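Local coordinates for protein putative acetyl transferase (Pyrococcus furiosus, PDB 1VKC) that is a putative acetyltransferase of the GNAT family, probably transferring an acyl group from a coenzyme A donor to a substrate not yet identified, at residues A[21-26]-A[63-68]; A[82-87]-A[127-132]; A[111-116]-A[139-144]. All blocks are in the same frame, centred on the assembly; numbering follows the deposited sequence.

How the contacts relate
All three contacts are built on or around one mixed beta-sheet of a GNAT-type domain. Contact 1 packs helix 20-31 on strand 60-68, contact 2 ties the turn after strand 73-83 to Lys127, and contact 3 joins helices 108-122 and 138-144. Contacts 1 and 2 lie on opposite sides of the chain's centre, with centres 23 Å apart and nearest atoms about 11 Å apart. Contact 3 touches both: Phe64 CE1 lies 3.7 Å from Lys115 CG, and Leu130 CD2 lies 3.5 Å from Tyr142 CE2. In GNAT enzymes the acetyl-coenzyme A site forms near the start of the helix corresponding to 108-122, so contact 3, with residues 111-116, probably lies just beyond it.

Contact 1. Residues A[21-26]-A[63-68]; sequences EEIKKL and FFVALN
Ile23 drives its terminal methyl between Phe63 and Val65, and this one residue carries the whole helix side of the contact. Its CD1 is 3.7 Å from CD1 of the Phe63 ring and equally 3.7 Å from Val65 CG1, so the methyl is held between an aromatic and a branched aliphatic neighbour. A second, slacker touch runs from Ile23 CG2 to Phe63 CE1 at 4.2 Å. With CG1 anti to the carbonyl carbon (chi1 -66°) and the chain extended beyond it (chi2 167°), Ile23 reaches from the helix across to the strand. Isoleucine suits this buried place because its long branch carries CD1 to both partners while CG2 lies beside the ring. Phe63 and Val65, two residues apart on a strand, face the helix together, while Phe64 between them turns to the other side of the sheet. This is the packing of the first helix of a GNAT fold, 20-31, on one face of the central sheet, here on strand 60-68. Trp78 stacks on Phe63, and Leu73 and Tyr19 touch Val65, so the tight patch continues into the hydrophobic interior. Away from the strand, Glu21 and Lys25, with Glu22 beside them, form the looser, partly exposed part, while Lys24 leans on helix 41-57. Glu22 and Lys25 pack against Glu42 and Glu45 of the second subunit, respectively.

Contact 2. Residues A[82-87]-A[127-132]; sequences TLDTVD and KIVLRV
Asp84 and Asp87 both reach the ammonium group of Lys127, and this salt-bridge network carries the contact. The firmer bond joins Lys127 NZ to Asp87 OD1 at 2.7 Å, meeting that oxygen on its anti side; the one to Asp84 OD2, at 3.0 Å, is weak. The lysine chain bends at chi3 (-82°), which helps bring NZ to both carboxylates, a task that suits a long, flexible, positively charged residue. Water adds an indirect link, accepting from Lys127 NZ and donating to Asp84 OD1 at 2.7 Å. Backbone bonds use Asp84 OD1 too, from opposite faces of the carboxylate plane: the one from Val86 N makes an Asx turn at the end of strand 73-83, and the one from Asp87 N extends it to an Asx motif. Here the chain turns into strand 90-99, making a beta-hairpin, and strand 128-130 lies parallel to 90-99 on its other side, so the lysine reaches past the start of strand 90-99. With an alanine at Asp84, the amides of Val86 and Asp87 would probably lose their shared acceptor, and Lys127 one of its two carboxylates. Van der Waals contact is loose, the methyl Val129 CG2 lying 4.1 Å from the carboxylate oxygen Asp84 OD2, while Val129 also packs on Ile91.

Contact 3. Residues A[111-116]-A[139-144]; sequences ALLRKA and VKWYEE
Leu113 meets Trp141 and Tyr142 where two helices of the C-terminal half of the GNAT fold come side by side: helix 108-122, the connection in the beta-alpha-beta crossover from strand 90-99 to strand 128-130, and the short helix 138-144 that follows the latter. The backbones stay well apart, with the CA atoms of Leu113 and Tyr142 9.8 Å from each other, so long side chains have to bridge the space. Leu113 does this through one branch. Its CG is anti to the backbone N (chi1 -172°), and its CD2 methyl comes 3.8 Å from CZ3 of Trp141 and 4.0 Å from CE2 of Tyr142, wedged against both rings. The leucine and Trp141 run past each other in opposite directions, whereas it crosses Tyr142 at a slant. A leucine fits this buried place because its branched end sets CD2 beyond the helix surface, within reach of both rings.

The rings themselves meet edge to face: Trp141 brings its CE3 edge over the middle of the Tyr142 ring, 3.7 Å above that plane, and Tyr142 CE2 lies at the indole edge. The two planes, nearly perpendicular, form a corner at which the methyl sits. Arg145 holds Trp141 further, making a cation-pi contact with its ring and a hydrogen bond from NH2 to its carbonyl oxygen.

Around the contact, Leu113 and Tyr142 both rest on Ile97 of strand 90-99, Ala116 faces Val77 and Ile79 of strand 73-83, and Ala111 packs against Tyr11 and Ile13 of strand 11-15.

Contact 1. Residues A[21-26]-A[63-68]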
loop_
_atom_site.group_PDB
_atom_site.type_symbol
_atom_site.label_atom_id
_atom_site.label_comp_id
_atom_site.label_asym_id
_atom_site.label_seq_id
_atom_site.Cartn_x
_atom_site.Cartn_y
_atom_site.Cartn_z
ATOM N N GLU A 21 -11.474 8.550 -8.395
ATOM C CA GLU A 21 -11.460 7.254 -7.711
ATOM C C GLU A 21 -10.052 6.630 -7.752
ATOM O O GLU A 21 -9.559 6.132 -6.737
ATOM C CB GLU A 21 -12.495 6.302 -8.321
ATOM N N GLU A 22 -9.401 6.685 -8.914
ATOM C CA GLU A 22 -8.038 6.120 -9.066
ATOM C C GLU A 22 -7.006 6.904 -8.266
ATOM O O GLU A 22 -6.102 6.322 -7.675
ATOM C CB GLU A 22 -7.634 6.051 -10.535
ATOM C CG GLU A 22 -8.345 4.946 -11.285
ATOM C CD GLU A 22 -8.086 4.994 -12.773
ATOM O OE1 GLU A 22 -6.965 5.404 -13.183
ATOM O OE2 GLU A 22 -8.999 4.602 -13.544
ATOM N N ILE A 23 -7.165 8.231 -8.237
ATOM C CA ILE A 23 -6.327 9.106 -7.408
ATOM C C ILE A 23 -6.477 8.736 -5.935
ATOM O O ILE A 23 -5.501 8.553 -5.225
ATOM C CB ILE A 23 -6.733 10.586 -7.627
ATOM C CG1 ILE A 23 -6.409 11.021 -9.066
ATOM C CG2 ILE A 23 -6.027 11.496 -6.609
ATOM C CD1 ILE A 23 -7.055 12.349 -9.468
ATOM N N LYS A 24 -7.719 8.627 -5.487
ATOM C CA LYS A 24 -8.016 8.267 -4.100
ATOM C C LYS A 24 -7.300 6.953 -3.709
ATOM O O LYS A 24 -6.675 6.873 -2.664
ATOM C CB LYS A 24 -9.535 8.149 -3.908
ATOM C CG LYS A 24 -9.993 7.938 -2.466
ATOM C CD LYS A 24 -11.482 7.677 -2.395
ATOM N N LYS A 25 -7.369 5.938 -4.571
ATOM C CA LYS A 25 -6.760 4.633 -4.265
ATOM C C LYS A 25 -5.243 4.660 -4.265
ATOM O O LYS A 25 -4.603 4.015 -3.433
ATOM C CB LYS A 25 -7.286 3.555 -5.207
ATOM C CG LYS A 25 -8.698 3.103 -4.856
ATOM C CD LYS A 25 -9.395 2.437 -6.063
ATOM C CE LYS A 25 -10.607 1.648 -5.629
ATOM N N LEU A 26 -4.654 5.421 -5.176
ATOM C CA LEU A 26 -3.212 5.569 -5.196
ATOM C C LEU A 26 -2.714 6.330 -3.950
ATOM O O LEU A 26 -1.722 5.943 -3.316
ATOM C CB LEU A 26 -2.788 6.268 -6.487
ATOM C CG LEU A 26 -1.319 6.590 -6.719
ATOM C CD1 LEU A 26 -0.449 5.366 -6.622
ATOM C CD2 LEU A 26 -1.181 7.261 -8.079
ATOM N N PHE A 63 -8.134 18.912 -9.892
ATOM C CA PHE A 63 -7.164 17.857 -10.056
ATOM C C PHE A 63 -6.568 17.946 -11.430
ATOM O O PHE A 63 -7.287 18.165 -12.410
ATOM C CB PHE A 63 -7.842 16.505 -9.928
ATOM C CG PHE A 63 -8.327 16.181 -8.558
ATOM C CD1 PHE A 63 -7.506 15.520 -7.655
ATOM C CD2 PHE A 63 -9.635 16.450 -8.193
ATOM C CE1 PHE A 63 -7.959 15.188 -6.399
ATOM C CE2 PHE A 63 -10.097 16.118 -6.937
ATOM C CZ PHE A 63 -9.255 15.476 -6.034
ATOM N N PHE A 64 -5.246 17.776 -11.519
ATOM C CA PHE A 64 -4.585 17.460 -12.797
ATOM C C PHE A 64 -3.973 16.071 -12.697
ATOM O O PHE A 64 -3.450 15.700 -11.648
ATOM C CB PHE A 64 -3.493 18.455 -13.138
ATOM C CG PHE A 64 -4.002 19.818 -13.487
ATOM C CD1 PHE A 64 -4.525 20.077 -14.758
ATOM C CD2 PHE A 64 -3.960 20.847 -12.559
ATOM C CE1 PHE A 64 -4.990 21.365 -15.101
ATOM C CE2 PHE A 64 -4.430 22.126 -12.889
ATOM C CZ PHE A 64 -4.938 22.375 -14.177
ATOM N N VAL A 65 -4.011 15.321 -13.793
ATOM C CA VAL A 65 -3.352 14.030 -13.838
ATOM C C VAL A 65 -2.355 13.952 -14.979
ATOM O O VAL A 65 -2.528 14.603 -16.018
ATOM C CB VAL A 65 -4.376 12.857 -13.933
ATOM C CG1 VAL A 65 -5.219 12.787 -12.667
ATOM C CG2 VAL A 65 -5.266 12.985 -15.169
ATOM N N ALA A 66 -1.307 13.156 -14.771
ATOM C CA ALA A 66 -0.346 12.810 -15.805
ATOM C C ALA A 66 -0.732 11.418 -16.288
ATOM O O ALA A 66 -0.855 10.493 -15.480
ATOM C CB ALA A 66 1.059 12.796 -15.246
ATOM N N LEU A 67 -0.946 11.279 -17.595
ATOM C CA LEU A 67 -1.423 10.013 -18.184
ATOM C C LEU A 67 -0.437 9.543 -19.228
ATOM O O LEU A 67 -0.027 10.330 -20.067
ATOM C CB LEU A 67 -2.784 10.219 -18.844
ATOM C CG LEU A 67 -3.951 10.656 -17.961
ATOM C CD1 LEU A 67 -5.203 10.801 -18.798
ATOM C CD2 LEU A 67 -4.181 9.683 -16.814
ATOM N N ASN A 68 -0.046 8.266 -19.180
ATOM C CA ASN A 68 0.812 7.712 -20.238
ATOM C C ASN A 68 -0.001 7.400 -21.498
ATOM O O ASN A 68 -1.208 7.667 -21.545
ATOM C CB ASN A 68 1.610 6.495 -19.744
ATOM C CG ASN A 68 0.753 5.258 -19.522
ATOM O OD1 ASN A 68 -0.458 5.252 -19.760
ATOM N ND2 ASN A 68 1.390 4.197 -19.045
#

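Contact 2. Residues A[82-87]-A[127-132]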
loop_
_atom_site.group_PDB
_atom_site.type_symbol
_atom_site.label_atom_id
_atom_site.label_comp_id
_atom_site.label_asym_id
_atom_site.label_seq_id
_atom_site.Cartn_x
_atom_site.Cartn_y
_atom_site.Cartn_z
ATOM N N THR A 82 -8.714 28.548 -1.638
ATOM C CA THR A 82 -9.251 28.933 -0.338
ATOM C C THR A 82 -8.672 30.267 0.092
ATOM O O THR A 82 -8.063 30.974 -0.743
ATOM C CB THR A 82 -8.998 27.793 0.711
ATOM O OG1 THR A 82 -9.577 28.145 1.968
ATOM C CG2 THR A 82 -7.512 27.631 1.014
ATOM N N LEU A 83 -8.917 30.667 1.345
ATOM C CA LEU A 83 -8.351 31.907 1.887
ATOM C C LEU A 83 -7.224 31.642 2.856
ATOM O O LEU A 83 -7.276 30.701 3.638
ATOM C CB LEU A 83 -9.413 32.754 2.586
ATOM C CG LEU A 83 -10.438 33.418 1.678
ATOM C CD1 LEU A 83 -11.600 33.942 2.522
ATOM C CD2 LEU A 83 -9.815 34.527 0.853
ATOM N N ASP A 84 -6.218 32.509 2.823
ATOM C CA ASP A 84 -5.071 32.400 3.701
ATOM C C ASP A 84 -5.459 32.813 5.124
ATOM O O ASP A 84 -6.067 33.859 5.329
ATOM C CB ASP A 84 -3.945 33.292 3.189
ATOM C CG ASP A 84 -2.612 32.922 3.765
ATOM O OD1 ASP A 84 -2.259 33.430 4.843
ATOM O OD2 ASP A 84 -1.835 32.122 3.186
ATOM N N THR A 85 -5.097 31.994 6.108
ATOM C CA THR A 85 -5.503 32.247 7.509
ATOM C C THR A 85 -4.733 33.380 8.165
ATOM O O THR A 85 -5.082 33.793 9.278
ATOM C CB THR A 85 -5.351 30.968 8.371
ATOM O OG1 THR A 85 -3.999 30.487 8.300
ATOM C CG2 THR A 85 -6.195 29.832 7.838
ATOM N N VAL A 86 -3.671 33.873 7.519
ATOM C CA VAL A 86 -2.878 34.979 8.061
ATOM C C VAL A 86 -3.043 36.263 7.239
ATOM O O VAL A 86 -3.201 37.351 7.799
ATOM C CB VAL A 86 -1.359 34.592 8.166
ATOM C CG1 VAL A 86 -0.525 35.752 8.692
ATOM C CG2 VAL A 86 -1.184 33.364 9.056
ATOM N N ASP A 87 -3.014 36.121 5.910
ATOM C CA ASP A 87 -3.066 37.264 4.971
ATOM C C ASP A 87 -4.446 37.539 4.373
ATOM O O ASP A 87 -4.649 38.585 3.735
ATOM C CB ASP A 87 -2.069 37.020 3.820
ATOM C CG ASP A 87 -0.623 37.113 4.272
ATOM O OD1 ASP A 87 0.215 36.341 3.766
ATOM O OD2 ASP A 87 -0.239 37.951 5.116
ATOM N N LYS A 127 -0.968 33.167 -3.779
ATOM C CA LYS A 127 0.066 32.255 -3.324
ATOM C C LYS A 127 -0.370 30.843 -3.605
ATOM O O LYS A 127 -1.589 30.561 -3.692
ATOM C CB LYS A 127 0.286 32.359 -1.798
ATOM C CG LYS A 127 0.519 33.737 -1.269
ATOM C CD LYS A 127 1.023 33.727 0.185
ATOM C CE LYS A 127 -0.047 33.594 1.182
ATOM N NZ LYS A 127 0.461 33.903 2.606
ATOM N N ILE A 128 0.631 29.970 -3.750
ATOM C CA ILE A 128 0.483 28.521 -3.590
ATOM C C ILE A 128 1.014 28.187 -2.210
ATOM O O ILE A 128 2.096 28.650 -1.823
ATOM C CB ILE A 128 1.311 27.726 -4.611
ATOM C CG1 ILE A 128 1.008 28.172 -6.016
ATOM C CG2 ILE A 128 1.038 26.222 -4.477
ATOM C CD1 ILE A 128 2.041 28.992 -6.549
ATOM N N VAL A 129 0.252 27.378 -1.480
ATOM C CA VAL A 129 0.611 26.965 -0.123
ATOM C C VAL A 129 0.542 25.464 -0.040
ATOM O O VAL A 129 -0.347 24.854 -0.610
ATOM C CB VAL A 129 -0.364 27.607 0.899
ATOM C CG1 VAL A 129 0.001 27.221 2.336
ATOM C CG2 VAL A 129 -0.370 29.131 0.713
ATOM N N LEU A 130 1.491 24.847 0.653
ATOM C CA LEU A 130 1.397 23.408 0.912
ATOM C C LEU A 130 2.165 23.028 2.180
ATOM O O LEU A 130 2.947 23.815 2.711
ATOM C CB LEU A 130 1.861 22.606 -0.318
ATOM C CG LEU A 130 3.280 23.013 -0.810
ATOM C CD1 LEU A 130 4.328 22.151 -0.111
ATOM C CD2 LEU A 130 3.452 22.938 -2.289
ATOM N N ARG A 131 1.898 21.826 2.661
ATOM C CA ARG A 131 2.540 21.299 3.838
ATOM C C ARG A 131 3.567 20.293 3.393
ATOM O O ARG A 131 3.255 19.422 2.561
ATOM C CB ARG A 131 1.504 20.644 4.767
ATOM C CG ARG A 131 2.065 19.716 5.808
ATOM C CD ARG A 131 1.009 19.123 6.734
ATOM N NE ARG A 131 1.634 18.161 7.636
ATOM C CZ ARG A 131 1.091 17.699 8.740
ATOM N NH1 ARG A 131 -0.123 18.098 9.130
ATOM N NH2 ARG A 131 1.770 16.816 9.472
ATOM N N VAL A 132 4.778 20.397 3.946
ATOM C CA VAL A 132 5.842 19.417 3.725
ATOM C C VAL A 132 6.394 18.947 5.063
ATOM O O VAL A 132 6.637 19.747 5.971
ATOM C CB VAL A 132 6.991 19.974 2.812
ATOM C CG1 VAL A 132 7.689 21.179 3.448
ATOM C CG2 VAL A 132 8.004 18.864 2.487
HETATM O O HOH W 1 0.246 32.581 5.441
#

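Contact 3. Residues A[111-116]-A[139-144]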
loop_
_atom_site.group_PDB
_atom_site.type_symbol
_atom_site.label_atom_id
_atom_site.label_comp_id
_atom_site.label_asym_id
_atom_site.label_seq_id
_atom_site.Cartn_x
_atom_site.Cartn_y
_atom_site.Cartn_z
ATOM N N ALA A 111 6.289 19.049 -13.616
ATOM C CA ALA A 111 5.311 19.513 -14.589
ATOM C C ALA A 111 3.906 19.688 -13.993
ATOM O O ALA A 111 3.191 20.640 -14.342
ATOM C CB ALA A 111 5.257 18.558 -15.758
ATOM N N LEU A 112 3.518 18.764 -13.104
ATOM C CA LEU A 112 2.221 18.820 -12.426
ATOM C C LEU A 112 2.135 20.081 -11.582
ATOM O O LEU A 112 1.130 20.793 -11.611
ATOM C CB LEU A 112 2.000 17.558 -11.567
ATOM C CG LEU A 112 1.571 16.292 -12.343
ATOM C CD1 LEU A 112 1.763 15.034 -11.499
ATOM C CD2 LEU A 112 0.120 16.408 -12.810
ATOM N N LEU A 113 3.199 20.377 -10.847
ATOM C CA LEU A 113 3.242 21.592 -10.028
ATOM C C LEU A 113 3.193 22.877 -10.871
ATOM O O LEU A 113 2.532 23.843 -10.496
ATOM C CB LEU A 113 4.479 21.596 -9.142
ATOM C CG LEU A 113 4.537 22.728 -8.094
ATOM C CD1 LEU A 113 3.314 22.715 -7.230
ATOM C CD2 LEU A 113 5.774 22.620 -7.236
ATOM N N ARG A 114 3.890 22.898 -12.003
ATOM C CA ARG A 114 3.799 24.065 -12.901
ATOM C C ARG A 114 2.367 24.261 -13.364
ATOM O O ARG A 114 1.863 25.387 -13.401
ATOM C CB ARG A 114 4.713 23.915 -14.129
ATOM C CG ARG A 114 6.139 24.172 -13.857
ATOM C CD ARG A 114 6.954 24.452 -15.139
ATOM N NE ARG A 114 6.963 23.285 -16.006
ATOM C CZ ARG A 114 7.846 22.293 -15.921
ATOM N NH1 ARG A 114 7.755 21.287 -16.727
ATOM N NH2 ARG A 114 8.797 22.304 -15.009
ATOM N N LYS A 115 1.697 23.169 -13.716
ATOM C CA LYS A 115 0.291 23.263 -14.170
ATOM C C LYS A 115 -0.624 23.811 -13.063
ATOM O O LYS A 115 -1.484 24.658 -13.306
ATOM C CB LYS A 115 -0.217 21.907 -14.653
ATOM C CG LYS A 115 -1.396 22.005 -15.599
ATOM N N ALA A 116 -0.422 23.312 -11.841
ATOM C CA ALA A 116 -1.141 23.774 -10.679
ATOM C C ALA A 116 -0.918 25.267 -10.418
ATOM O O ALA A 116 -1.865 26.000 -10.186
ATOM C CB ALA A 116 -0.724 22.936 -9.436
ATOM N N VAL A 139 11.603 19.081 0.954
ATOM C CA VAL A 139 11.723 20.496 1.357
ATOM C C VAL A 139 12.604 21.286 0.354
ATOM O O VAL A 139 12.194 22.335 -0.137
ATOM C CB VAL A 139 12.248 20.657 2.800
ATOM C CG1 VAL A 139 12.511 22.120 3.130
ATOM C CG2 VAL A 139 11.247 20.076 3.798
ATOM N N LYS A 140 13.785 20.751 0.027
ATOM C CA LYS A 140 14.693 21.395 -0.941
ATOM C C LYS A 140 14.110 21.431 -2.355
ATOM O O LYS A 140 14.367 22.365 -3.114
ATOM C CB LYS A 140 16.058 20.688 -0.963
ATOM N N TRP A 141 13.330 20.415 -2.697
ATOM C CA TRP A 141 12.678 20.344 -3.994
ATOM C C TRP A 141 11.716 21.533 -4.150
ATOM O O TRP A 141 11.688 22.181 -5.190
ATOM C CB TRP A 141 11.933 19.013 -4.137
ATOM C CG TRP A 141 11.420 18.711 -5.521
ATOM C CD1 TRP A 141 12.124 18.163 -6.552
ATOM C CD2 TRP A 141 10.082 18.903 -6.007
ATOM N NE1 TRP A 141 11.321 18.026 -7.659
ATOM C CE2 TRP A 141 10.059 18.469 -7.355
ATOM C CE3 TRP A 141 8.900 19.417 -5.449
ATOM C CZ2 TRP A 141 8.904 18.519 -8.147
ATOM C CZ3 TRP A 141 7.742 19.465 -6.242
ATOM C CH2 TRP A 141 7.759 19.017 -7.575
ATOM N N TYR A 142 10.970 21.844 -3.104
ATOM C CA TYR A 142 10.086 23.017 -3.134
ATOM C C TYR A 142 10.873 24.313 -3.062
ATOM O O TYR A 142 10.581 25.264 -3.787
ATOM C CB TYR A 142 9.018 22.935 -2.021
ATOM C CG TYR A 142 7.984 21.869 -2.300
ATOM C CD1 TYR A 142 7.973 20.678 -1.589
ATOM C CD2 TYR A 142 7.039 22.043 -3.295
ATOM C CE1 TYR A 142 7.018 19.674 -1.862
ATOM C CE2 TYR A 142 6.080 21.065 -3.562
ATOM C CZ TYR A 142 6.075 19.889 -2.856
ATOM O OH TYR A 142 5.124 18.925 -3.139
ATOM N N GLU A 143 11.888 24.364 -2.200
ATOM C CA GLU A 143 12.716 25.567 -2.102
ATOM C C GLU A 143 13.331 25.958 -3.454
ATOM O O GLU A 143 13.421 27.152 -3.791
ATOM C CB GLU A 143 13.793 25.413 -1.005
ATOM C CG GLU A 143 13.200 25.408 0.402
ATOM C CD GLU A 143 14.205 25.051 1.486
ATOM O OE1 GLU A 143 15.227 24.362 1.190
ATOM O OE2 GLU A 143 13.966 25.456 2.644
ATOM N N GLU A 144 13.728 24.952 -4.235
ATOM C CA GLU A 144 14.306 25.176 -5.572
ATOM C C GLU A 144 13.322 25.880 -6.498
ATOM O O GLU A 144 13.732 26.576 -7.425
ATOM C CB GLU A 144 14.734 23.837 -6.221
ATOM C CG GLU A 144 16.056 23.284 -5.745
ATOM C CD GLU A 144 16.414 21.968 -6.422
ATOM O OE1 GLU A 144 15.621 21.451 -7.237
ATOM O OE2 GLU A 144 17.481 21.437 -6.121
#